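Local coordinates for Nop domain-containing protein (Archaeoglobus fulgidus, PDB 1NT2) that probably binds box C/D guide RNA and, as the Nop5 core protein of an archaeal sRNP, pairs with the methyltransferase fibrillarin, at residues B[138-144]-B[234-240]; B[72-76]-B[158-162]. The contacts are given in a common frame with arbitrary orientation. Residues are numbered along the deposited sequence.

Interaction 1. Residues B[138-144]-B[234-240]; sequences IAPNMTE and DYFRGEI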
loop_
_atom_site.group_PDB
_atom_site.type_symbol
_atom_site.label_atom_id
_atom_site.label_comp_id
_atom_site.label_asym_id
_atom_site.label_seq_id
_atom_site.Cartn_x
_atom_site.Cartn_y
_atom_site.Cartn_z
ATOM N N ILE B 138 -7.484 -26.218 19.631
ATOM C CA ILE B 138 -7.018 -26.815 18.388
ATOM C C ILE B 138 -5.491 -26.870 18.318
ATOM O O ILE B 138 -4.926 -27.573 17.487
ATOM C CB ILE B 138 -7.581 -26.014 17.177
ATOM C CG1 ILE B 138 -7.463 -26.825 15.888
ATOM C CG2 ILE B 138 -6.835 -24.713 17.023
ATOM C CD1 ILE B 138 -8.491 -27.955 15.755
ATOM N N ALA B 139 -4.826 -26.142 19.208
ATOM C CA ALA B 139 -3.369 -26.108 19.212
ATOM C C ALA B 139 -2.763 -25.802 20.590
ATOM O O ALA B 139 -2.028 -24.831 20.752
ATOM C CB ALA B 139 -2.891 -25.082 18.193
ATOM N N PRO B 140 -3.043 -26.645 21.593
ATOM C CA PRO B 140 -2.509 -26.423 22.937
ATOM C C PRO B 140 -0.989 -26.516 23.000
ATOM O O PRO B 140 -0.314 -25.527 23.281
ATOM C CB PRO B 140 -3.181 -27.513 23.753
ATOM C CG PRO B 140 -3.229 -28.636 22.780
ATOM C CD PRO B 140 -3.714 -27.953 21.515
ATOM N N ASN B 141 -0.461 -27.707 22.735
ATOM C CA ASN B 141 0.977 -27.956 22.764
ATOM C C ASN B 141 1.811 -26.781 22.262
ATOM O O ASN B 141 2.969 -26.641 22.650
ATOM C CB ASN B 141 1.299 -29.215 21.953
ATOM C CG ASN B 141 0.595 -30.453 22.492
ATOM O OD1 ASN B 141 0.872 -30.892 23.605
ATOM N ND2 ASN B 141 -0.323 -31.017 21.707
ATOM N N MET B 142 1.224 -25.943 21.405
ATOM C CA MET B 142 1.916 -24.767 20.878
ATOM C C MET B 142 1.666 -23.536 21.735
ATOM O O MET B 142 2.608 -22.903 22.213
ATOM C CB MET B 142 1.462 -24.453 19.458
ATOM C CG MET B 142 2.195 -25.197 18.382
ATOM S SD MET B 142 1.741 -24.531 16.782
ATOM C CE MET B 142 3.002 -23.259 16.604
ATOM N N THR B 143 0.390 -23.189 21.901
ATOM C CA THR B 143 0.005 -22.036 22.706
ATOM C C THR B 143 0.791 -22.108 24.007
ATOM O O THR B 143 1.271 -21.097 24.520
ATOM C CB THR B 143 -1.523 -22.041 23.018
ATOM O OG1 THR B 143 -1.923 -23.342 23.457
ATOM C CG2 THR B 143 -2.336 -21.673 21.789
ATOM N N GLU B 144 0.938 -23.327 24.512
ATOM C CA GLU B 144 1.664 -23.609 25.745
ATOM C C GLU B 144 3.093 -23.062 25.754
ATOM O O GLU B 144 3.508 -22.391 26.697
ATOM C CB GLU B 144 1.711 -25.120 25.962
ATOM C CG GLU B 144 2.409 -25.541 27.229
ATOM C CD GLU B 144 1.649 -25.110 28.457
ATOM O OE1 GLU B 144 1.461 -23.887 28.642
ATOM O OE2 GLU B 144 1.234 -25.995 29.237
ATOM N N ASP B 234 -0.022 -31.410 18.309
ATOM C CA ASP B 234 -1.313 -30.732 18.412
ATOM C C ASP B 234 -2.263 -31.243 17.328
ATOM O O ASP B 234 -3.407 -31.637 17.591
ATOM C CB ASP B 234 -1.145 -29.229 18.203
ATOM C CG ASP B 234 -0.588 -28.530 19.408
ATOM O OD1 ASP B 234 -1.168 -28.701 20.499
ATOM O OD2 ASP B 234 0.418 -27.803 19.265
ATOM N N TYR B 235 -1.752 -31.217 16.102
ATOM C CA TYR B 235 -2.464 -31.610 14.893
ATOM C C TYR B 235 -2.866 -33.092 14.788
ATOM O O TYR B 235 -3.865 -33.417 14.150
ATOM C CB TYR B 235 -1.598 -31.192 13.694
ATOM C CG TYR B 235 -2.226 -31.341 12.329
ATOM C CD1 TYR B 235 -1.514 -31.933 11.286
ATOM C CD2 TYR B 235 -3.518 -30.894 12.074
ATOM C CE1 TYR B 235 -2.072 -32.086 10.024
ATOM C CE2 TYR B 235 -4.087 -31.038 10.811
ATOM C CZ TYR B 235 -3.358 -31.640 9.789
ATOM O OH TYR B 235 -3.913 -31.831 8.543
ATOM N N PHE B 236 -2.109 -33.987 15.415
ATOM C CA PHE B 236 -2.415 -35.415 15.329
ATOM C C PHE B 236 -2.925 -36.053 16.617
ATOM O O PHE B 236 -3.569 -37.111 16.586
ATOM C CB PHE B 236 -1.180 -36.168 14.858
ATOM C CG PHE B 236 -0.738 -35.788 13.483
ATOM C CD1 PHE B 236 -1.539 -36.070 12.387
ATOM C CD2 PHE B 236 0.467 -35.129 13.281
ATOM C CE1 PHE B 236 -1.146 -35.698 11.100
ATOM C CE2 PHE B 236 0.871 -34.753 12.004
ATOM C CZ PHE B 236 0.062 -35.038 10.909
ATOM N N ARG B 237 -2.618 -35.408 17.741
ATOM C CA ARG B 237 -3.026 -35.862 19.076
ATOM C C ARG B 237 -4.162 -34.978 19.591
ATOM O O ARG B 237 -5.232 -35.467 19.951
ATOM C CB ARG B 237 -1.842 -35.766 20.054
ATOM C CG ARG B 237 -1.166 -37.078 20.428
ATOM C CD ARG B 237 -1.716 -37.638 21.733
ATOM N NE ARG B 237 -3.127 -37.985 21.624
ATOM C CZ ARG B 237 -3.816 -38.602 22.577
ATOM N NH1 ARG B 237 -3.221 -38.939 23.715
ATOM N NH2 ARG B 237 -5.096 -38.891 22.389
ATOM N N GLY B 238 -3.910 -33.672 19.619
ATOM C CA GLY B 238 -4.896 -32.725 20.097
ATOM C C GLY B 238 -4.720 -32.478 21.581
ATOM O O GLY B 238 -5.183 -31.470 22.107
ATOM N N GLU B 239 -4.036 -33.398 22.257
ATOM C CA GLU B 239 -3.805 -33.286 23.695
ATOM C C GLU B 239 -2.405 -32.819 24.068
ATOM O O GLU B 239 -1.415 -33.196 23.442
ATOM C CB GLU B 239 -4.091 -34.620 24.374
ATOM C CG GLU B 239 -5.467 -35.162 24.067
ATOM C CD GLU B 239 -5.898 -36.238 25.043
ATOM O OE1 GLU B 239 -6.932 -36.890 24.788
ATOM O OE2 GLU B 239 -5.208 -36.425 26.070
ATOM N N ILE B 240 -2.339 -32.004 25.113
ATOM C CA ILE B 240 -1.083 -31.450 25.584
ATOM C C ILE B 240 -0.098 -32.540 25.998
ATOM O O ILE B 240 -0.456 -33.710 26.110
ATOM C CB ILE B 240 -1.327 -30.479 26.765
ATOM C CG1 ILE B 240 -2.561 -29.617 26.461
ATOM C CG2 ILE B 240 -0.108 -29.584 26.977
ATOM C CD1 ILE B 240 -2.930 -28.584 27.532
#
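In this mainly helical Nop-family protein, a helix N-terminus meets a helix C-terminus: residues 138-144 kink from one helix into the next, with Ala139 at the N-cap position, while 234-240 hold the last turn of helix 217-236 and the turn after it, where Gly238 has positive phi (91°). The CA atoms of Ala139 and Asp234 lie 5.1 Å apart, and those of Asn141 and Ile240 4.9 Å. Asp234 is the most heavily covered residue, losing 110 Å². With chi1 in the m well (-77°), its carboxylate is directed at the first turn of helix 140-146, OD2 lying 3.3 Å from Met142 CG. Asn141, also m (-60°), links the last turn of helix 217-236 to the bend behind it through its amide: ND2 donates to Glu239 O at 3.0 Å (154°) and, weakly at 124°, to Asp234 OD1 at 2.7 Å, although the position of OD1 is uncertain. Met142 instead sends its end away from 234-240, reaching Leu154 of helix 148-158 and Leu164 of helix 161-165. An apolar contact joins Ile240, with chi1 -42° and chi2 in the t well, to the proline ring, its CG1 3.5 Å from Pro140 CB.

Interaction 2. Residues B[72-76]-B[158-162]; sequences REDRY and AGSME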
loop_
_atom_site.group_PDB
_atom_site.type_symbol
_atom_site.label_atom_id
_atom_site.label_comp_id
_atom_site.label_asym_id
_atom_site.label_seq_id
_atom_site.Cartn_x
_atom_site.Cartn_y
_atom_site.Cartn_z
ATOM N N ARG B 72 -11.756 -28.061 9.696
ATOM C CA ARG B 72 -11.024 -26.906 9.159
ATOM C C ARG B 72 -10.921 -25.733 10.136
ATOM O O ARG B 72 -10.728 -24.586 9.737
ATOM C CB ARG B 72 -11.644 -26.436 7.836
ATOM C CG ARG B 72 -11.355 -27.361 6.649
ATOM C CD ARG B 72 -11.611 -26.680 5.290
ATOM N NE ARG B 72 -12.995 -26.216 5.105
ATOM C CZ ARG B 72 -13.440 -25.600 4.008
ATOM N NH1 ARG B 72 -12.612 -25.372 2.996
ATOM N NH2 ARG B 72 -14.710 -25.209 3.924
ATOM N N GLU B 73 -11.023 -26.038 11.423
ATOM C CA GLU B 73 -10.948 -25.023 12.460
ATOM C C GLU B 73 -9.684 -24.173 12.348
ATOM O O GLU B 73 -9.694 -22.984 12.659
ATOM C CB GLU B 73 -10.990 -25.690 13.833
ATOM C CG GLU B 73 -11.343 -24.747 14.972
ATOM C CD GLU B 73 -12.828 -24.430 15.022
ATOM O OE1 GLU B 73 -13.397 -24.024 13.984
ATOM O OE2 GLU B 73 -13.427 -24.588 16.106
ATOM N N ASP B 74 -8.591 -24.791 11.915
ATOM C CA ASP B 74 -7.333 -24.078 11.783
ATOM C C ASP B 74 -7.470 -22.943 10.790
ATOM O O ASP B 74 -6.819 -21.910 10.927
ATOM C CB ASP B 74 -6.211 -25.037 11.367
ATOM C CG ASP B 74 -6.538 -25.828 10.107
ATOM O OD1 ASP B 74 -7.690 -26.298 9.970
ATOM O OD2 ASP B 74 -5.631 -25.999 9.257
ATOM N N ARG B 75 -8.338 -23.131 9.799
ATOM C CA ARG B 75 -8.571 -22.112 8.775
ATOM C C ARG B 75 -9.224 -20.917 9.439
ATOM O O ARG B 75 -8.778 -19.782 9.280
ATOM C CB ARG B 75 -9.497 -22.652 7.694
ATOM C CG ARG B 75 -9.078 -23.993 7.152
ATOM C CD ARG B 75 -7.810 -23.884 6.337
ATOM N NE ARG B 75 -7.345 -25.198 5.903
ATOM C CZ ARG B 75 -6.473 -25.391 4.920
ATOM N NH1 ARG B 75 -5.972 -24.346 4.264
ATOM N NH2 ARG B 75 -6.104 -26.624 4.594
ATOM N N TYR B 76 -10.295 -21.191 10.178
ATOM C CA TYR B 76 -11.013 -20.158 10.902
ATOM C C TYR B 76 -9.978 -19.289 11.596
ATOM O O TYR B 76 -10.056 -18.064 11.558
ATOM C CB TYR B 76 -11.941 -20.790 11.945
ATOM C CG TYR B 76 -12.585 -19.812 12.905
ATOM C CD1 TYR B 76 -13.696 -19.056 12.534
ATOM C CD2 TYR B 76 -12.104 -19.671 14.203
ATOM C CE1 TYR B 76 -14.316 -18.190 13.443
ATOM C CE2 TYR B 76 -12.708 -18.813 15.115
ATOM C CZ TYR B 76 -13.812 -18.081 14.733
ATOM O OH TYR B 76 -14.418 -17.265 15.660
ATOM N N ALA B 158 2.154 -19.815 8.221
ATOM C CA ALA B 158 2.393 -21.159 7.687
ATOM C C ALA B 158 1.300 -21.464 6.680
ATOM O O ALA B 158 1.527 -22.130 5.670
ATOM C CB ALA B 158 2.362 -22.188 8.811
ATOM N N GLY B 159 0.102 -20.971 6.979
ATOM C CA GLY B 159 -1.024 -21.169 6.094
ATOM C C GLY B 159 -2.107 -22.042 6.672
ATOM O O GLY B 159 -3.270 -21.665 6.661
ATOM N N SER B 160 -1.737 -23.214 7.174
ATOM C CA SER B 160 -2.711 -24.135 7.740
ATOM C C SER B 160 -1.955 -25.053 8.647
ATOM O O SER B 160 -0.740 -24.921 8.765
ATOM C CB SER B 160 -3.361 -24.950 6.635
ATOM O OG SER B 160 -2.366 -25.559 5.832
ATOM N N MET B 161 -2.656 -25.988 9.284
ATOM C CA MET B 161 -1.977 -26.915 10.180
ATOM C C MET B 161 -1.026 -27.806 9.418
ATOM O O MET B 161 0.180 -27.731 9.628
ATOM C CB MET B 161 -2.968 -27.774 10.966
ATOM C CG MET B 161 -3.504 -27.095 12.224
ATOM S SD MET B 161 -2.251 -26.827 13.503
ATOM C CE MET B 161 -2.855 -27.927 14.828
ATOM N N GLU B 162 -1.551 -28.633 8.517
ATOM C CA GLU B 162 -0.685 -29.527 7.765
ATOM C C GLU B 162 0.417 -28.772 7.029
ATOM O O GLU B 162 1.511 -29.297 6.825
ATOM C CB GLU B 162 -1.497 -30.384 6.790
ATOM C CG GLU B 162 -2.202 -29.636 5.671
ATOM C CD GLU B 162 -2.537 -30.556 4.488
ATOM O OE1 GLU B 162 -3.227 -31.589 4.691
ATOM O OE2 GLU B 162 -2.102 -30.247 3.350
#
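Two junctions between consecutive helices face each other. Arg72 has left-handed angles (48/24) and separates helix 50-71 from helix 73-93; Gly159, with phi 113°, ends helix 148-158, and the extended Ser160 (-159/180) leads into helix 161-165. The closest CA atoms are those of Asp74 and Ser160, 6.1 Å apart. Asp74, its CA-to-CB bond directed toward the other segment and chi1 in the p well, accepts a nearly linear hydrogen bond from the backbone: Met161 N to Asp74 OD2, 3.0 Å and 168°. Its CB also lies 3.5 Å from Met161 CG. Arg75 brings its guanidinium over Ser160, with NH1 3.6 Å from Ser160 CB, which sits over one face. On the other side of helix 73-93, Tyr76 meets Lys105 of the second subunit in a cation-pi contact. Ser160 OG bonds to Arg163 N, a classic serine N-cap, while Asp74 takes up the neighbouring Met161 N-H. The arrangement is thus helix N-terminal capping, shared between a local serine and a distant aspartate.

From the N terminus, the chain first meets 72-76, where helix 50-71 gives way to helix 73-93. It then runs through helix 110-138, part of the predicted coiled coil, to 138-144 and on to 158-162, which closes interaction 2 with 81 residues between its segments. Residues 234-240 close interaction 1 after 89 intervening residues. The segments alternate, so the two loops cross. The centres are 13 Å apart, and residues of the two contacts touch: Ile138 O lies 3.4 Å from Met161 CE and Tyr235 CD2 3.4 Å from Met161 CB. Interaction 1 ties the junction of helices 110-138 and 140-146 to the end of helix 217-236; interaction 2 ties the starts of helices 73-93 and 161-165.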